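Local coordinates for protein nitrite oxidoreductase subunit A (Kuenenia stuttgartiensis, PDB 7B04) that belongs to the molybdopterin oxidoreductase family and houses an iron/sulfur cluster and a molybdenum atom together with two MD1 groups, at residues B[646-652]-B[674-680]; B[654-658]-B[684-688]; B[1022-1026]-B[1047-1053]. All blocks are in the same frame, centred on the assembly; numbering follows the deposited sequence.

Interaction 1: residues B[646-652]-B[674-680]; sequences TKVLWFT and IEQIMST. With MD1 (phosphoric acid 4-(2-amino-4-oxo-3,4,5,6,-tetrahydro-pteridin-6-yl)-2-hydroxy-3,4-dimercapto-but-3-en-yl ester guanylate ester), chain C.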
loop_
_atom_site.group_PDB
_atom_site.type_symbol
_atom_site.label_atom_id
_atom_site.label_comp_id
_atom_site.label_asym_id
_atom_site.label_seq_id
_atom_site.Cartn_x
_atom_site.Cartn_y
_atom_site.Cartn_z
ATOM N N THR B 646 -13.088 19.716 -26.586
ATOM C CA THR B 646 -13.476 18.345 -26.278
ATOM C C THR B 646 -14.995 18.258 -26.286
ATOM O O THR B 646 -15.666 18.938 -25.503
ATOM C CB THR B 646 -12.936 17.885 -24.922
ATOM O OG1 THR B 646 -11.521 18.103 -24.862
ATOM C CG2 THR B 646 -13.237 16.410 -24.696
ATOM N N LYS B 647 -15.526 17.431 -27.175
ATOM C CA LYS B 647 -16.956 17.189 -27.285
ATOM C C LYS B 647 -17.318 15.727 -27.110
ATOM O O LYS B 647 -18.428 15.426 -26.665
ATOM C CB LYS B 647 -17.482 17.689 -28.639
ATOM C CG LYS B 647 -17.460 19.202 -28.763
ATOM C CD LYS B 647 -18.432 19.830 -27.782
ATOM C CE LYS B 647 -18.498 21.333 -27.950
ATOM N NZ LYS B 647 -19.463 21.948 -26.996
ATOM N N VAL B 648 -16.415 14.814 -27.455
ATOM C CA VAL B 648 -16.563 13.390 -27.182
ATOM C C VAL B 648 -15.282 12.915 -26.514
ATOM O O VAL B 648 -14.188 13.381 -26.852
ATOM C CB VAL B 648 -16.845 12.572 -28.460
ATOM C CG1 VAL B 648 -17.170 11.130 -28.106
ATOM C CG2 VAL B 648 -17.978 13.186 -29.254
ATOM N N LEU B 649 -15.418 11.998 -25.558
ATOM C CA LEU B 649 -14.290 11.554 -24.756
ATOM C C LEU B 649 -14.483 10.087 -24.416
ATOM O O LEU B 649 -15.583 9.671 -24.040
ATOM C CB LEU B 649 -14.160 12.385 -23.476
ATOM C CG LEU B 649 -13.115 11.940 -22.455
ATOM C CD1 LEU B 649 -11.736 11.908 -23.092
ATOM C CD2 LEU B 649 -13.127 12.857 -21.241
ATOM N N TRP B 650 -13.414 9.304 -24.561
ATOM C CA TRP B 650 -13.453 7.898 -24.182
ATOM C C TRP B 650 -12.074 7.460 -23.708
ATOM O O TRP B 650 -11.075 7.726 -24.387
ATOM C CB TRP B 650 -13.926 7.061 -25.373
ATOM C CG TRP B 650 -14.004 5.596 -25.146
ATOM C CD1 TRP B 650 -14.266 4.952 -23.974
ATOM C CD2 TRP B 650 -13.863 4.581 -26.141
ATOM N NE1 TRP B 650 -14.278 3.594 -24.176
ATOM C CE2 TRP B 650 -14.032 3.341 -25.499
ATOM C CE3 TRP B 650 -13.596 4.601 -27.512
ATOM C CZ2 TRP B 650 -13.946 2.132 -26.182
ATOM C CZ3 TRP B 650 -13.510 3.401 -28.188
ATOM C CH2 TRP B 650 -13.685 2.182 -27.522
ATOM N N PHE B 651 -12.024 6.796 -22.547
ATOM C CA PHE B 651 -10.753 6.468 -21.910
ATOM C C PHE B 651 -10.800 5.120 -21.196
ATOM O O PHE B 651 -11.789 4.803 -20.530
ATOM C CB PHE B 651 -10.352 7.575 -20.923
ATOM C CG PHE B 651 -11.443 7.962 -19.958
ATOM C CD1 PHE B 651 -12.416 8.875 -20.324
ATOM C CD2 PHE B 651 -11.476 7.431 -18.678
ATOM C CE1 PHE B 651 -13.422 9.233 -19.444
ATOM C CE2 PHE B 651 -12.475 7.790 -17.792
ATOM C CZ PHE B 651 -13.450 8.692 -18.176
ATOM N N THR B 652 -9.715 4.336 -21.353
ATOM C CA THR B 652 -9.546 3.000 -20.778
ATOM C C THR B 652 -8.414 3.030 -19.758
ATOM O O THR B 652 -7.487 3.843 -19.866
ATOM C CB THR B 652 -9.182 1.914 -21.837
ATOM O OG1 THR B 652 -7.892 2.199 -22.421
ATOM C CG2 THR B 652 -10.204 1.883 -22.949
ATOM N N ILE B 674 -19.189 18.754 -22.518
ATOM C CA ILE B 674 -18.690 17.584 -23.232
ATOM C C ILE B 674 -19.898 16.696 -23.489
ATOM O O ILE B 674 -20.554 16.239 -22.547
ATOM C CB ILE B 674 -17.614 16.843 -22.431
ATOM C CG1 ILE B 674 -16.649 17.836 -21.783
ATOM C CG2 ILE B 674 -16.865 15.853 -23.328
ATOM C CD1 ILE B 674 -15.372 17.205 -21.274
ATOM N N GLU B 675 -20.253 16.546 -24.756
ATOM C CA GLU B 675 -21.459 15.834 -25.246
ATOM C C GLU B 675 -21.426 14.315 -25.096
ATOM O O GLU B 675 -22.484 13.717 -25.173
ATOM C CB GLU B 675 -21.797 16.329 -26.639
ATOM C CG GLU B 675 -21.690 17.820 -26.726
ATOM C CD GLU B 675 -22.262 18.355 -28.004
ATOM O OE1 GLU B 675 -22.702 17.558 -28.785
ATOM O OE2 GLU B 675 -22.258 19.568 -28.194
ATOM N N GLN B 676 -20.254 13.703 -25.050
ATOM C CA GLN B 676 -20.235 12.241 -24.833
ATOM C C GLN B 676 -19.021 11.852 -23.999
ATOM O O GLN B 676 -17.949 12.069 -24.477
ATOM C CB GLN B 676 -20.206 11.576 -26.194
ATOM C CG GLN B 676 -20.090 10.080 -26.141
ATOM C CD GLN B 676 -20.532 9.533 -27.461
ATOM O OE1 GLN B 676 -21.096 10.228 -28.275
ATOM N NE2 GLN B 676 -20.282 8.268 -27.673
ATOM N N ILE B 677 -19.212 11.253 -22.821
ATOM C CA ILE B 677 -18.117 10.795 -21.978
ATOM C C ILE B 677 -18.245 9.286 -21.843
ATOM O O ILE B 677 -19.322 8.775 -21.522
ATOM C CB ILE B 677 -18.138 11.472 -20.595
ATOM C CG1 ILE B 677 -17.877 12.975 -20.719
ATOM C CG2 ILE B 677 -17.126 10.823 -19.667
ATOM C CD1 ILE B 677 -19.131 13.814 -20.761
ATOM N N MET B 678 -17.149 8.579 -22.085
ATOM C CA MET B 678 -17.169 7.127 -22.115
ATOM C C MET B 678 -15.965 6.618 -21.344
ATOM O O MET B 678 -14.883 7.210 -21.404
ATOM C CB MET B 678 -17.143 6.610 -23.556
ATOM C CG MET B 678 -18.354 7.008 -24.372
ATOM S SD MET B 678 -18.060 6.799 -26.133
ATOM C CE MET B 678 -17.932 5.026 -26.264
ATOM N N SER B 679 -16.154 5.518 -20.629
ATOM C CA SER B 679 -15.076 4.948 -19.841
ATOM C C SER B 679 -15.121 3.433 -19.929
ATOM O O SER B 679 -16.181 2.820 -19.764
ATOM C CB SER B 679 -15.152 5.400 -18.384
ATOM O OG SER B 679 -14.146 4.768 -17.612
ATOM N N THR B 680 -13.966 2.843 -20.193
ATOM C CA THR B 680 -13.752 1.413 -20.057
ATOM C C THR B 680 -13.094 1.130 -18.715
ATOM O O THR B 680 -12.121 1.796 -18.342
ATOM C CB THR B 680 -12.865 0.882 -21.176
ATOM O OG1 THR B 680 -13.544 1.035 -22.426
ATOM C CG2 THR B 680 -12.553 -0.572 -20.946
HETATM P PB MD1 C . -4.868 6.871 -13.127
HETATM O O3B MD1 C . -4.941 5.894 -11.805
HETATM O O1B MD1 C . -6.239 7.459 -13.350
HETATM O O2B MD1 C . -4.480 6.044 -14.329
HETATM O O3A MD1 C . -3.768 8.094 -12.956
HETATM C C10 MD1 C . -2.719 8.023 -12.034
HETATM C C11 MD1 C . -2.483 9.434 -11.420
HETATM O O11 MD1 C . -3.256 9.531 -10.015
HETATM C C12 MD1 C . -1.180 9.701 -11.312
HETATM S S12 MD1 C . 0.017 8.396 -11.715
HETATM C C13 MD1 C . -0.556 11.058 -10.873
HETATM S S13 MD1 C . 1.261 11.048 -10.835
HETATM C C14 MD1 C . -1.207 12.300 -10.481
HETATM N N15 MD1 C . -0.960 12.418 -8.903
HETATM C C16 MD1 C . -1.771 13.342 -8.213
HETATM C C15 MD1 C . -1.417 13.703 -6.814
HETATM O O14 MD1 C . -0.459 13.222 -6.309
HETATM N N17 MD1 C . -2.260 14.665 -6.056
HETATM C C17 MD1 C . -3.510 15.285 -6.714
HETATM N N16 MD1 C . -4.329 16.227 -5.974
HETATM N N18 MD1 C . -3.880 14.930 -8.133
HETATM C C20 MD1 C . -3.077 14.004 -8.888
HETATM N N8 MD1 C . -3.470 13.702 -10.201
HETATM C C7 MD1 C . -2.602 12.596 -10.962
HETATM P PA MD1 C . -5.817 4.496 -11.759
HETATM O O1A MD1 C . -5.211 3.528 -10.774
HETATM O O2A MD1 C . -7.209 4.851 -11.326
HETATM O "O5'" MD1 C . -5.978 3.766 -13.225
HETATM C "C5'" MD1 C . -6.507 2.469 -13.209
HETATM C "C4'" MD1 C . -8.041 2.490 -13.531
HETATM O "O4'" MD1 C . -8.351 1.457 -14.652
HETATM C "C1'" MD1 C . -8.981 0.233 -13.922
HETATM N N9 MD1 C . -8.334 -1.038 -14.349
HETATM C C4 MD1 C . -8.500 -1.451 -15.595
HETATM N N3 MD1 C . -9.249 -0.856 -16.732
HETATM C C2 MD1 C . -9.259 -1.539 -18.019
HETATM N N2 MD1 C . -9.989 -0.954 -19.121
HETATM N N1 MD1 C . -8.553 -2.780 -18.204
HETATM C C6 MD1 C . -7.835 -3.344 -17.106
HETATM O O6 MD1 C . -7.252 -4.365 -17.252
HETATM C C5 MD1 C . -7.826 -2.624 -15.751
HETATM N N7 MD1 C . -7.255 -2.915 -14.587
HETATM C C8 MD1 C . -7.564 -1.937 -13.707
HETATM C "C2'" MD1 C . -8.810 0.443 -12.678
HETATM O "O2'" MD1 C . -9.943 -0.077 -11.920
HETATM C "C3'" MD1 C . -8.719 2.090 -12.523
HETATM O "O3'" MD1 C . -10.065 2.648 -12.552
#

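Interaction 2: residues B[654-658]-B[684-688]; sequences VNLIN and ITGSI. With MD1 (phosphoric acid 4-(2-amino-4-oxo-3,4,5,6,-tetrahydro-pteridin-6-yl)-2-hydroxy-3,4-dimercapto-but-3-en-yl ester guanylate ester), chain C.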
loop_
_atom_site.group_PDB
_atom_site.type_symbol
_atom_site.label_atom_id
_atom_site.label_comp_id
_atom_site.label_asym_id
_atom_site.label_seq_id
_atom_site.Cartn_x
_atom_site.Cartn_y
_atom_site.Cartn_z
ATOM N N VAL B 654 -8.031 4.215 -17.024
ATOM C CA VAL B 654 -7.796 5.457 -16.246
ATOM C C VAL B 654 -9.089 5.835 -15.541
ATOM O O VAL B 654 -10.112 5.531 -16.077
ATOM C CB VAL B 654 -7.277 6.593 -17.137
ATOM C CG1 VAL B 654 -5.802 6.799 -16.947
ATOM C CG2 VAL B 654 -7.547 6.346 -18.591
ATOM N N ASN B 655 -9.007 6.418 -14.351
ATOM C CA ASN B 655 -10.158 6.950 -13.580
ATOM C C ASN B 655 -10.020 8.455 -13.740
ATOM O O ASN B 655 -9.870 9.146 -12.789
ATOM C CB ASN B 655 -9.970 6.625 -12.107
ATOM C CG ASN B 655 -11.218 6.322 -11.329
ATOM O OD1 ASN B 655 -12.295 6.716 -11.694
ATOM N ND2 ASN B 655 -11.063 5.638 -10.229
ATOM N N LEU B 656 -10.040 8.890 -14.977
ATOM C CA LEU B 656 -9.688 10.249 -15.417
ATOM C C LEU B 656 -10.459 11.303 -14.667
ATOM O O LEU B 656 -9.861 12.250 -14.213
ATOM C CB LEU B 656 -10.039 10.304 -16.896
ATOM C CG LEU B 656 -9.463 11.466 -17.673
ATOM C CD1 LEU B 656 -8.446 10.962 -18.660
ATOM C CD2 LEU B 656 -10.565 12.196 -18.380
ATOM N N ILE B 657 -11.759 11.132 -14.589
ATOM C CA ILE B 657 -12.553 12.182 -13.959
ATOM C C ILE B 657 -12.380 12.158 -12.446
ATOM O O ILE B 657 -12.175 13.201 -11.813
ATOM C CB ILE B 657 -14.033 12.049 -14.364
ATOM C CG1 ILE B 657 -14.183 12.265 -15.870
ATOM C CG2 ILE B 657 -14.888 13.057 -13.612
ATOM C CD1 ILE B 657 -15.555 11.922 -16.410
ATOM N N ASN B 658 -12.425 10.964 -11.848
ATOM C CA ASN B 658 -12.245 10.852 -10.404
ATOM C C ASN B 658 -10.877 11.367 -9.982
ATOM O O ASN B 658 -10.761 12.100 -8.993
ATOM C CB ASN B 658 -12.442 9.399 -9.967
ATOM C CG ASN B 658 -12.304 9.207 -8.470
ATOM O OD1 ASN B 658 -13.301 9.052 -7.764
ATOM N ND2 ASN B 658 -11.068 9.186 -7.978
ATOM N N ILE B 684 -16.983 0.204 -10.910
ATOM C CA ILE B 684 -17.712 1.469 -10.967
ATOM C C ILE B 684 -16.933 2.479 -10.123
ATOM O O ILE B 684 -16.803 2.325 -8.908
ATOM C CB ILE B 684 -19.166 1.306 -10.499
ATOM C CG1 ILE B 684 -19.953 2.606 -10.662
ATOM C CG2 ILE B 684 -19.264 0.730 -9.077
ATOM C CD1 ILE B 684 -21.454 2.394 -10.652
ATOM N N THR B 685 -16.378 3.500 -10.775
ATOM C CA THR B 685 -15.317 4.306 -10.177
ATOM C C THR B 685 -15.696 5.740 -9.833
ATOM O O THR B 685 -14.842 6.479 -9.329
ATOM C CB THR B 685 -14.100 4.318 -11.104
ATOM O OG1 THR B 685 -14.520 4.607 -12.444
ATOM C CG2 THR B 685 -13.410 2.970 -11.065
ATOM N N GLY B 686 -16.938 6.152 -10.051
ATOM C CA GLY B 686 -17.264 7.559 -9.913
ATOM C C GLY B 686 -16.904 8.388 -11.131
ATOM O O GLY B 686 -17.533 9.423 -11.373
ATOM N N SER B 687 -15.893 7.972 -11.899
ATOM C CA SER B 687 -15.791 8.493 -13.257
ATOM C C SER B 687 -16.893 7.912 -14.135
ATOM O O SER B 687 -17.391 8.596 -15.034
ATOM C CB SER B 687 -14.413 8.205 -13.851
ATOM O OG SER B 687 -13.403 8.924 -13.162
ATOM N N ILE B 688 -17.295 6.663 -13.880
ATOM C CA ILE B 688 -18.456 6.106 -14.567
ATOM C C ILE B 688 -19.725 6.781 -14.062
ATOM O O ILE B 688 -20.664 7.041 -14.828
ATOM C CB ILE B 688 -18.531 4.575 -14.372
ATOM C CG1 ILE B 688 -17.756 3.798 -15.439
ATOM C CG2 ILE B 688 -19.978 4.092 -14.356
ATOM C CD1 ILE B 688 -16.283 4.059 -15.443
HETATM P PB MD1 C . -4.868 6.871 -13.127
HETATM O O3B MD1 C . -4.941 5.894 -11.805
HETATM O O1B MD1 C . -6.239 7.459 -13.350
HETATM O O2B MD1 C . -4.480 6.044 -14.329
HETATM O O3A MD1 C . -3.768 8.094 -12.956
HETATM C C10 MD1 C . -2.719 8.023 -12.034
HETATM C C11 MD1 C . -2.483 9.434 -11.420
HETATM O O11 MD1 C . -3.256 9.531 -10.015
HETATM C C12 MD1 C . -1.180 9.701 -11.312
HETATM S S12 MD1 C . 0.017 8.396 -11.715
HETATM C C13 MD1 C . -0.556 11.058 -10.873
HETATM S S13 MD1 C . 1.261 11.048 -10.835
HETATM C C14 MD1 C . -1.207 12.300 -10.481
HETATM N N15 MD1 C . -0.960 12.418 -8.903
HETATM C C16 MD1 C . -1.771 13.342 -8.213
HETATM C C15 MD1 C . -1.417 13.703 -6.814
HETATM O O14 MD1 C . -0.459 13.222 -6.309
HETATM N N17 MD1 C . -2.260 14.665 -6.056
HETATM C C17 MD1 C . -3.510 15.285 -6.714
HETATM N N16 MD1 C . -4.329 16.227 -5.974
HETATM N N18 MD1 C . -3.880 14.930 -8.133
HETATM C C20 MD1 C . -3.077 14.004 -8.888
HETATM N N8 MD1 C . -3.470 13.702 -10.201
HETATM C C7 MD1 C . -2.602 12.596 -10.962
HETATM P PA MD1 C . -5.817 4.496 -11.759
HETATM O O1A MD1 C . -5.211 3.528 -10.774
HETATM O O2A MD1 C . -7.209 4.851 -11.326
HETATM O "O5'" MD1 C . -5.978 3.766 -13.225
HETATM C "C5'" MD1 C . -6.507 2.469 -13.209
HETATM C "C4'" MD1 C . -8.041 2.490 -13.531
HETATM O "O4'" MD1 C . -8.351 1.457 -14.652
HETATM C "C1'" MD1 C . -8.981 0.233 -13.922
HETATM N N9 MD1 C . -8.334 -1.038 -14.349
HETATM C C4 MD1 C . -8.500 -1.451 -15.595
HETATM N N3 MD1 C . -9.249 -0.856 -16.732
HETATM C C2 MD1 C . -9.259 -1.539 -18.019
HETATM N N2 MD1 C . -9.989 -0.954 -19.121
HETATM N N1 MD1 C . -8.553 -2.780 -18.204
HETATM C C6 MD1 C . -7.835 -3.344 -17.106
HETATM O O6 MD1 C . -7.252 -4.365 -17.252
HETATM C C5 MD1 C . -7.826 -2.624 -15.751
HETATM N N7 MD1 C . -7.255 -2.915 -14.587
HETATM C C8 MD1 C . -7.564 -1.937 -13.707
HETATM C "C2'" MD1 C . -8.810 0.443 -12.678
HETATM O "O2'" MD1 C . -9.943 -0.077 -11.920
HETATM C "C3'" MD1 C . -8.719 2.090 -12.523
HETATM O "O3'" MD1 C . -10.065 2.648 -12.552
#

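Interaction 3: residues B[1022-1026]-B[1047-1053]; sequences AWISS and YQSSFRY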
loop_
_atom_site.group_PDB
_atom_site.type_symbol
_atom_site.label_atom_id
_atom_site.label_comp_id
_atom_site.label_asym_id
_atom_site.label_seq_id
_atom_site.Cartn_x
_atom_site.Cartn_y
_atom_site.Cartn_z
ATOM N N ALA B 1022 -8.472 8.670 -3.082
ATOM C CA ALA B 1022 -9.629 7.932 -2.629
ATOM C C ALA B 1022 -10.794 8.130 -3.608
ATOM O O ALA B 1022 -10.760 9.010 -4.472
ATOM C CB ALA B 1022 -9.963 8.410 -1.230
ATOM N N TRP B 1023 -11.827 7.288 -3.500
ATOM C CA TRP B 1023 -12.981 7.446 -4.382
ATOM C C TRP B 1023 -13.766 8.681 -3.949
ATOM O O TRP B 1023 -14.228 8.769 -2.806
ATOM C CB TRP B 1023 -13.865 6.194 -4.364
ATOM C CG TRP B 1023 -13.261 5.030 -5.111
ATOM C CD1 TRP B 1023 -11.948 4.874 -5.435
ATOM C CD2 TRP B 1023 -13.940 3.874 -5.631
ATOM N NE1 TRP B 1023 -11.760 3.700 -6.117
ATOM C CE2 TRP B 1023 -12.967 3.066 -6.251
ATOM C CE3 TRP B 1023 -15.269 3.441 -5.628
ATOM C CZ2 TRP B 1023 -13.279 1.856 -6.865
ATOM C CZ3 TRP B 1023 -15.578 2.237 -6.237
ATOM C CH2 TRP B 1023 -14.586 1.460 -6.849
ATOM N N ILE B 1024 -13.940 9.623 -4.884
ATOM C CA ILE B 1024 -14.426 10.959 -4.537
ATOM C C ILE B 1024 -15.898 10.919 -4.145
ATOM O O ILE B 1024 -16.659 10.020 -4.521
ATOM C CB ILE B 1024 -14.192 11.942 -5.697
ATOM C CG1 ILE B 1024 -15.117 11.625 -6.872
ATOM C CG2 ILE B 1024 -12.739 11.908 -6.145
ATOM C CD1 ILE B 1024 -15.132 12.695 -7.944
ATOM N N SER B 1025 -16.302 11.925 -3.373
ATOM C CA SER B 1025 -17.704 12.088 -3.023
ATOM C C SER B 1025 -18.499 12.520 -4.246
ATOM O O SER B 1025 -18.152 13.500 -4.914
ATOM C CB SER B 1025 -17.855 13.116 -1.902
ATOM O OG SER B 1025 -17.155 12.713 -0.738
ATOM N N SER B 1026 -19.561 11.785 -4.541
ATOM C CA SER B 1026 -20.471 12.103 -5.629
ATOM C C SER B 1026 -21.802 12.557 -5.047
ATOM O O SER B 1026 -21.990 12.606 -3.828
ATOM C CB SER B 1026 -20.649 10.898 -6.554
ATOM O OG SER B 1026 -21.360 9.858 -5.906
ATOM N N TYR B 1047 -21.402 2.312 -6.033
ATOM C CA TYR B 1047 -20.205 3.130 -5.918
ATOM C C TYR B 1047 -20.060 3.655 -4.496
ATOM O O TYR B 1047 -21.027 4.107 -3.874
ATOM C CB TYR B 1047 -20.246 4.282 -6.912
ATOM C CG TYR B 1047 -19.196 5.355 -6.664
ATOM C CD1 TYR B 1047 -17.853 5.124 -6.942
ATOM C CD2 TYR B 1047 -19.556 6.607 -6.189
ATOM C CE1 TYR B 1047 -16.901 6.110 -6.720
ATOM C CE2 TYR B 1047 -18.608 7.588 -5.972
ATOM C CZ TYR B 1047 -17.285 7.339 -6.240
ATOM O OH TYR B 1047 -16.343 8.320 -6.024
ATOM N N GLN B 1048 -18.852 3.549 -3.974
ATOM C CA GLN B 1048 -18.530 3.920 -2.608
ATOM C C GLN B 1048 -17.555 5.088 -2.581
ATOM O O GLN B 1048 -16.520 5.048 -3.263
ATOM C CB GLN B 1048 -17.912 2.713 -1.923
ATOM C CG GLN B 1048 -17.003 3.045 -0.822
ATOM C CD GLN B 1048 -17.639 3.051 0.519
ATOM O OE1 GLN B 1048 -16.965 3.117 1.542
ATOM N NE2 GLN B 1048 -18.961 3.028 0.527
ATOM N N SER B 1049 -17.877 6.120 -1.800
ATOM C CA SER B 1049 -16.946 7.227 -1.609
ATOM C C SER B 1049 -16.113 6.985 -0.359
ATOM O O SER B 1049 -16.581 6.393 0.622
ATOM C CB SER B 1049 -17.678 8.568 -1.481
ATOM O OG SER B 1049 -16.898 9.475 -0.733
ATOM N N SER B 1050 -14.868 7.431 -0.414
ATOM C CA SER B 1050 -13.953 7.341 0.713
ATOM C C SER B 1050 -14.049 8.542 1.650
ATOM O O SER B 1050 -13.335 8.583 2.655
ATOM C CB SER B 1050 -12.519 7.184 0.207
ATOM O OG SER B 1050 -12.447 6.255 -0.871
ATOM N N PHE B 1051 -14.835 9.555 1.298
ATOM C CA PHE B 1051 -15.026 10.741 2.121
ATOM C C PHE B 1051 -16.507 10.876 2.441
ATOM O O PHE B 1051 -17.365 10.359 1.714
ATOM C CB PHE B 1051 -14.564 12.035 1.415
ATOM C CG PHE B 1051 -13.241 11.914 0.736
ATOM C CD1 PHE B 1051 -13.154 11.353 -0.521
ATOM C CD2 PHE B 1051 -12.088 12.393 1.334
ATOM C CE1 PHE B 1051 -11.945 11.243 -1.165
ATOM C CE2 PHE B 1051 -10.868 12.288 0.686
ATOM C CZ PHE B 1051 -10.801 11.710 -0.562
ATOM N N ARG B 1052 -16.809 11.601 3.520
ATOM C CA ARG B 1052 -18.197 11.979 3.771
ATOM C C ARG B 1052 -18.658 12.999 2.738
ATOM O O ARG B 1052 -19.660 12.796 2.039
ATOM C CB ARG B 1052 -18.358 12.524 5.193
ATOM C CG ARG B 1052 -17.999 11.530 6.282
ATOM C CD ARG B 1052 -18.127 12.158 7.659
ATOM N NE ARG B 1052 -19.515 12.438 8.012
ATOM C CZ ARG B 1052 -19.890 13.103 9.100
ATOM N NH1 ARG B 1052 -18.978 13.563 9.947
ATOM N NH2 ARG B 1052 -21.177 13.309 9.343
ATOM N N TYR B 1053 -17.920 14.097 2.617
ATOM C CA TYR B 1053 -18.143 15.094 1.585
ATOM C C TYR B 1053 -16.805 15.487 0.975
ATOM O O TYR B 1053 -15.758 15.413 1.626
ATOM C CB TYR B 1053 -18.837 16.356 2.122
ATOM C CG TYR B 1053 -20.009 16.110 3.043
ATOM C CD1 TYR B 1053 -19.821 15.979 4.409
ATOM C CD2 TYR B 1053 -21.306 16.033 2.549
ATOM C CE1 TYR B 1053 -20.886 15.761 5.258
ATOM C CE2 TYR B 1053 -22.379 15.817 3.395
ATOM C CZ TYR B 1053 -22.160 15.681 4.750
ATOM O OH TYR B 1053 -23.211 15.466 5.610
#

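Interaction 1: residues B[646-652]-B[674-680]
W650 and M678 meet side chain to side chain on one face of a pair of parallel strands. The M678 methyl CE sits over the indole face, 4.1 Å from the centroid of the W650 five-membered ring, while SD stands oblique to it, a Met-aromatic contact. A bend at the last M678 torsion (chi3 67°) turns the methyl over the indole. At the edge of the same ring, W650 NE1 donates to T680 OG1 at 3.2 Å, with the hydroxyl tilted 21° from the ring plane. On the other face of the sheet, S679 CB lies off-centre over the F651 ring, 4.0 Å from its centroid. Backbone bonds hold these pairs in register, among them L649 N to Q676 O (2.8 Å) and T680 N to F651 O (2.9 Å). Further out, Q676 NE2 makes a weak bond to M678 SD. I737 and L738 of helix 734-749 cover W650, F242 meets its ring edge-to-face, and F693 and F695 of strand 693-696 touch M678. T680, at the strand end, lies in the MD1 pocket and touches MD1 with CG2. With helix 663-670 linking the two neighbouring parallel strands, the arrangement is a beta-alpha-beta crossover.

Interaction 2: residues B[654-658]-B[684-688]
S687 places its hydroxyl in the turn of 654-658, and the close part of the contact gathers round that single oxygen. N658 N donates to S687 OG at 2.6 Å, in a bond of 159° at the hydrogen. The same OG donates a hydrogen bond to N655 OD1, 2.9 Å away, approaching 19° out of the amide's carbonyl plane. One hydroxyl thus joins a backbone N-H to a side-chain amide. I657 backs this cluster with its CB 3.4 Å from S687 OG, and its CD1 reaches toward the S687 carbonyl. The T685 side rests more on carbon contact: the N655 and T685 side chains run antiparallel alongside each other, the N655 amide nitrogen ND2 lying 3.4 Å from T685 CB. The T685 methyl CG2 is also 3.7 Å from MD1 O3', at the MD1 ribose. N658 OD1 lies near T685 O, an acceptor facing an acceptor, and finds its donor instead in the backbone N-H of I1024. The contact is buried throughout, so the loose side faces MD1 and protein. N655 N donates to the phosphate oxygen MD1 O1B at 3.1 Å. The chemistry implies a chain of hydrogen bonds from the N658 N-H through S687 OG to N655 OD1: S687 steadies the N655 side chain as a second-shell residue, while the N655 N-H contributes one hydrogen bond to the phosphate, whose negative charge probably polarises it.

Interaction 3: residues B[1022-1026]-B[1047-1053]
W1023 and Y1047 meet rim to rim between two loops that flank helix 1027-1033, with S1026 at the helix's N-cap position. The preceding strand, 1015-1018, belongs to the mixed six-stranded sheet near the C terminus, which probably corresponds to the molybdopterin dinucleotide-binding domain usual in this family. The indole and phenol planes are nearly parallel, 10° apart. They are nevertheless not stacked: the centroid of the W1023 six-membered ring is 5.4 Å from that of Y1047, and neither ring lies over the other's face. Q1048 O comes to the indole edge near its plane. The indole nitrogen points to a different partner, S924 O, and this bond helps fix the ring's rotation.

Beside the aromatic pair, S1050 grips the W1023 backbone at two points. S1050 N donates to W1023 O at 2.8 Å, nearly straight at 170° and in the carbonyl plane. The S1050 side chain turns its OG back beside its own backbone N (chi1 -43°), where it accepts a bond from W1023 N at 2.9 Å. F1051 is set differently: its ring edge looks at W1023 O, 3.6 Å from CD1, while the A1022 methyl lies near the ring, though its exact place is uncertain. H955 and L1001 pack against the same phenyl group. S1025 OG lies near F1051 CB and bonds to G1054 O. Within 1047-1053 itself, S1049 OG donates to F1051 O at 2.6 Å, in the carbonyl plane and on a lone pair.

From the N terminus, 646-652 and 654-658 come first, then 674-680 and 684-688, so interactions 1 and 2 cross: each begins before the other closes. Interaction 1 closes the excursion through helix 663-670 and sets two strands of the mixed sheet side by side, and interaction 2 joins the loops that follow those strands. The two meet directly, as F651 packs on L656 and I677 on I657, and both touch the same MD1. Interaction 3 follows in series, closing the loop that contains helix 1027-1033. Y1047 packs against T685 and G686 of interaction 2, tying this later region to the sheet's loops, whereas interaction 1 stays about 11 Å from interaction 3 at the nearest atoms.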